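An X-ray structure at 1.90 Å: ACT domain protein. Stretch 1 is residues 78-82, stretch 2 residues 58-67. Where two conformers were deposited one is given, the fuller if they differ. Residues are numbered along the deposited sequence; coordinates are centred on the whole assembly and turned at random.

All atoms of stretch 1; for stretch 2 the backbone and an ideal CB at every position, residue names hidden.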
# COMPACT_ATOMS: atom_id res chain seq x y z
N ASN C 78 8.45 2.98 11.78
CA ASN C 78 9.22 1.76 11.57
C ASN C 78 10.49 2.15 10.80
O ASN C 78 10.45 3.06 9.94
CB ASN C 78 8.37 0.71 10.83
CG ASN C 78 7.35 -0.02 11.77
OD1 ASN C 78 7.57 -1.18 12.18
ND2 ASN C 78 6.26 0.64 12.11
N ILE C 79 11.62 1.55 11.14
CA ILE C 79 12.83 1.75 10.31
C ILE C 79 13.42 0.39 9.91
O ILE C 79 13.49 -0.53 10.75
CB ILE C 79 13.88 2.71 10.98
CG1 ILE C 79 15.11 2.94 10.06
CG2 ILE C 79 14.24 2.25 12.41
CD1 ILE C 79 16.04 4.07 10.56
N GLN C 80 13.83 0.27 8.65
CA GLN C 80 14.35 -0.98 8.12
C GLN C 80 15.68 -0.66 7.42
O GLN C 80 15.69 0.17 6.52
CB GLN C 80 13.33 -1.53 7.11
CG GLN C 80 13.77 -2.76 6.33
CD GLN C 80 14.00 -3.95 7.24
OE1 GLN C 80 13.05 -4.50 7.82
NE2 GLN C 80 15.26 -4.36 7.38
N SER C 81 16.77 -1.32 7.81
CA SER C 81 18.04 -1.17 7.08
C SER C 81 17.82 -1.69 5.67
O SER C 81 17.23 -2.77 5.47
CB SER C 81 19.16 -1.99 7.75
OG SER C 81 20.33 -1.88 6.99
N ALA C 82 18.38 -0.97 4.70
CA ALA C 82 18.37 -1.38 3.29
C ALA C 82 19.26 -2.62 3.02
O ALA C 82 19.09 -3.30 2.00
CB ALA C 82 18.84 -0.22 2.42
N UNK C 58 23.62 2.31 14.42
CA UNK C 58 23.24 1.20 15.24
C UNK C 58 21.72 1.10 15.11
O UNK C 58 21.02 1.89 15.70
CB UNK C 58 23.70 1.37 16.69
N UNK C 59 21.23 0.15 14.32
CA UNK C 59 19.78 0.01 14.13
C UNK C 59 19.04 -0.40 15.39
O UNK C 59 17.84 -0.17 15.47
CB UNK C 59 19.50 -1.02 13.03
N UNK C 60 19.73 -1.01 16.36
CA UNK C 60 19.07 -1.34 17.61
C UNK C 60 18.63 -0.05 18.28
O UNK C 60 17.48 0.08 18.66
CB UNK C 60 19.99 -2.15 18.53
N UNK C 61 19.56 0.89 18.37
CA UNK C 61 19.27 2.21 18.93
C UNK C 61 18.25 2.98 18.10
O UNK C 61 17.27 3.52 18.65
CB UNK C 61 20.56 3.03 19.04
N UNK C 62 18.45 3.01 16.78
CA UNK C 62 17.53 3.80 15.90
C UNK C 62 16.07 3.34 15.93
O UNK C 62 15.12 4.17 15.90
CB UNK C 62 18.02 3.73 14.45
N UNK C 63 15.88 2.03 15.97
CA UNK C 63 14.54 1.46 16.00
C UNK C 63 13.87 1.93 17.28
O UNK C 63 12.74 2.43 17.25
CB UNK C 63 14.57 -0.07 15.92
N UNK C 64 14.58 1.78 18.40
CA UNK C 64 14.05 2.21 19.69
C UNK C 64 13.77 3.70 19.73
O UNK C 64 12.73 4.13 20.23
CB UNK C 64 15.03 1.84 20.81
N UNK C 65 14.73 4.48 19.25
CA UNK C 65 14.62 5.94 19.26
C UNK C 65 13.47 6.46 18.39
O UNK C 65 12.72 7.36 18.81
CB UNK C 65 15.94 6.56 18.79
N UNK C 66 13.31 5.89 17.19
CA UNK C 66 12.19 6.29 16.33
C UNK C 66 10.81 5.91 16.90
O UNK C 66 9.87 6.69 16.82
CB UNK C 66 12.36 5.65 14.95
N UNK C 67 10.73 4.74 17.50
CA UNK C 67 9.48 4.30 18.12
C UNK C 67 9.15 5.20 19.32
O UNK C 67 8.01 5.63 19.51
CB UNK C 67 9.58 2.84 18.56

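Helix 59-67 runs nearly antiparallel to strand 78-81, at 162°, with 8.0 Å between the axes at closest approach. The strand alternates: Ile-79 and Ser-81 point toward the helix, Asn-78 and Gln-80 away, so the helix positions that face the strand meet Ile-79, and 59 also meets Ser-81.

Position 58, with extended backbone angles just before the helix, lies out of reach of the strand. A capping residue suits it: Asp, Asn, Ser or Thr. It is Asp-58, whose OD1 accepts from the backbone N of residue 60 at 3.2 Å.

Position 59 points toward the strand, its ideal CB 5.4 Å from Ser-81 CB. That gap, with no charge opposite and the flank of Ile-79 nearby, asks for a long apolar or flat side chain; Leu, Met or an aromatic would suit. Phe-59 fills it in the m rotamer. Ser-81 CB sits over one ring face, 3.6 Å from the centroid and 17° off the normal, a CH-pi contact. Ile-79 CG1 meets the ring edge, 4.1 Å from Phe-59 CE1.

Positions 60 and 61 are helical and out of reach, so the strand sets no demand and polar or mixed side chains would serve. They are Thr-60 and Tyr-61.

Position 62 turns back toward the strand, its ideal CB 4.4 Å from Ile-79 CD1. An aliphatic residue such as Leu, Ile or Met, or simply Ala, fits beside that methyl. Leu-62 is deposited, and its CB keeps the 4.4 Å approach to Ile-79 CD1; little of its area is covered by the strand.

Position 63 has its CA 5.9 Å from Ile-79 CA, yet its CA-to-CB bond points sideways, with the ideal CB 4.2 Å from Ile-79 CG2. The first carbons of a side chain can lie against the methyl while the end leaves, so Lys, Arg, Gln or Met are plausible. Arg-63 places CG 3.6 Å from Ile-79 CG2, making its aliphatic stem the contact; no hydrogen bond crosses here.

Position 64 points away and 65 is out of reach; polar residues suit both. They are Asn-64 and Glu-65, the latter hydrogen-bonded through OE2 elsewhere in the structure.

Position 66 faces the strand again, its ideal CB 4.6 Å from Ile-79 CG2. Leu, Met or Phe could reach along the isoleucine. Phe-66 brings CE1 to 3.8 Å from Ile-79 CD1.

Position 67 points sideways with nothing of the strand close, so many side chains would serve, polar ones among them; it is Glu-67.

The rule is apolar at 59, 62 and 66, gathered around Ile-79.

Stretch 2 58-67: DFTYLRNEFE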
# COMPACT_ATOMS: atom_id res chain seq x y z
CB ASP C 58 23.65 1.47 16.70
CG ASP C 58 23.18 0.40 17.65
OD1 ASP C 58 22.77 -0.68 17.18
OD2 ASP C 58 23.19 0.65 18.87
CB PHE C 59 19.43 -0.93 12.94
CG PHE C 59 19.59 -0.27 11.62
CD1 PHE C 59 18.53 0.42 11.03
CD2 PHE C 59 20.84 -0.23 11.01
CE1 PHE C 59 18.72 1.10 9.82
CE2 PHE C 59 21.05 0.44 9.81
CZ PHE C 59 19.99 1.10 9.20
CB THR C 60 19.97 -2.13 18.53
OG1 THR C 60 20.47 -3.26 17.79
CG2 THR C 60 19.21 -2.60 19.78
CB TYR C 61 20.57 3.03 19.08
CG TYR C 61 20.31 4.45 19.48
CD1 TYR C 61 19.69 4.76 20.72
CD2 TYR C 61 20.62 5.49 18.63
CE1 TYR C 61 19.44 6.10 21.08
CE2 TYR C 61 20.34 6.80 18.97
CZ TYR C 61 19.77 7.09 20.19
OH TYR C 61 19.53 8.43 20.47
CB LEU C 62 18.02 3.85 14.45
CG LEU C 62 19.38 4.54 14.23
CD1 LEU C 62 19.86 4.30 12.78
CD2 LEU C 62 19.38 6.05 14.57
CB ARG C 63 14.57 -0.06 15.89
CG ARG C 63 15.01 -0.57 14.53
CD ARG C 63 14.79 -2.07 14.36
NE ARG C 63 15.77 -2.89 15.09
CZ ARG C 63 15.57 -3.40 16.30
NH1 ARG C 63 14.42 -3.17 16.94
NH2 ARG C 63 16.50 -4.14 16.89
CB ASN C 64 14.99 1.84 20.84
CG ASN C 64 14.78 0.38 21.31
OD1 ASN C 64 13.91 -0.33 20.81
ND2 ASN C 64 15.61 -0.06 22.24
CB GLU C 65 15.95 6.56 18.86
CG GLU C 65 15.96 8.06 18.83
CD GLU C 65 16.16 8.69 20.21
OE1 GLU C 65 16.13 7.99 21.26
OE2 GLU C 65 16.37 9.91 20.21
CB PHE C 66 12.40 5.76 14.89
CG PHE C 66 13.26 6.68 14.04
CD1 PHE C 66 14.49 6.28 13.56
CD2 PHE C 66 12.82 7.95 13.72
CE1 PHE C 66 15.26 7.15 12.72
CE2 PHE C 66 13.57 8.82 12.93
CZ PHE C 66 14.79 8.44 12.43
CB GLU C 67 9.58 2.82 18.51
CG GLU C 67 8.45 2.33 19.42
CD GLU C 67 8.51 0.84 19.65
OE1 GLU C 67 9.43 0.34 20.36
OE2 GLU C 67 7.61 0.14 19.12
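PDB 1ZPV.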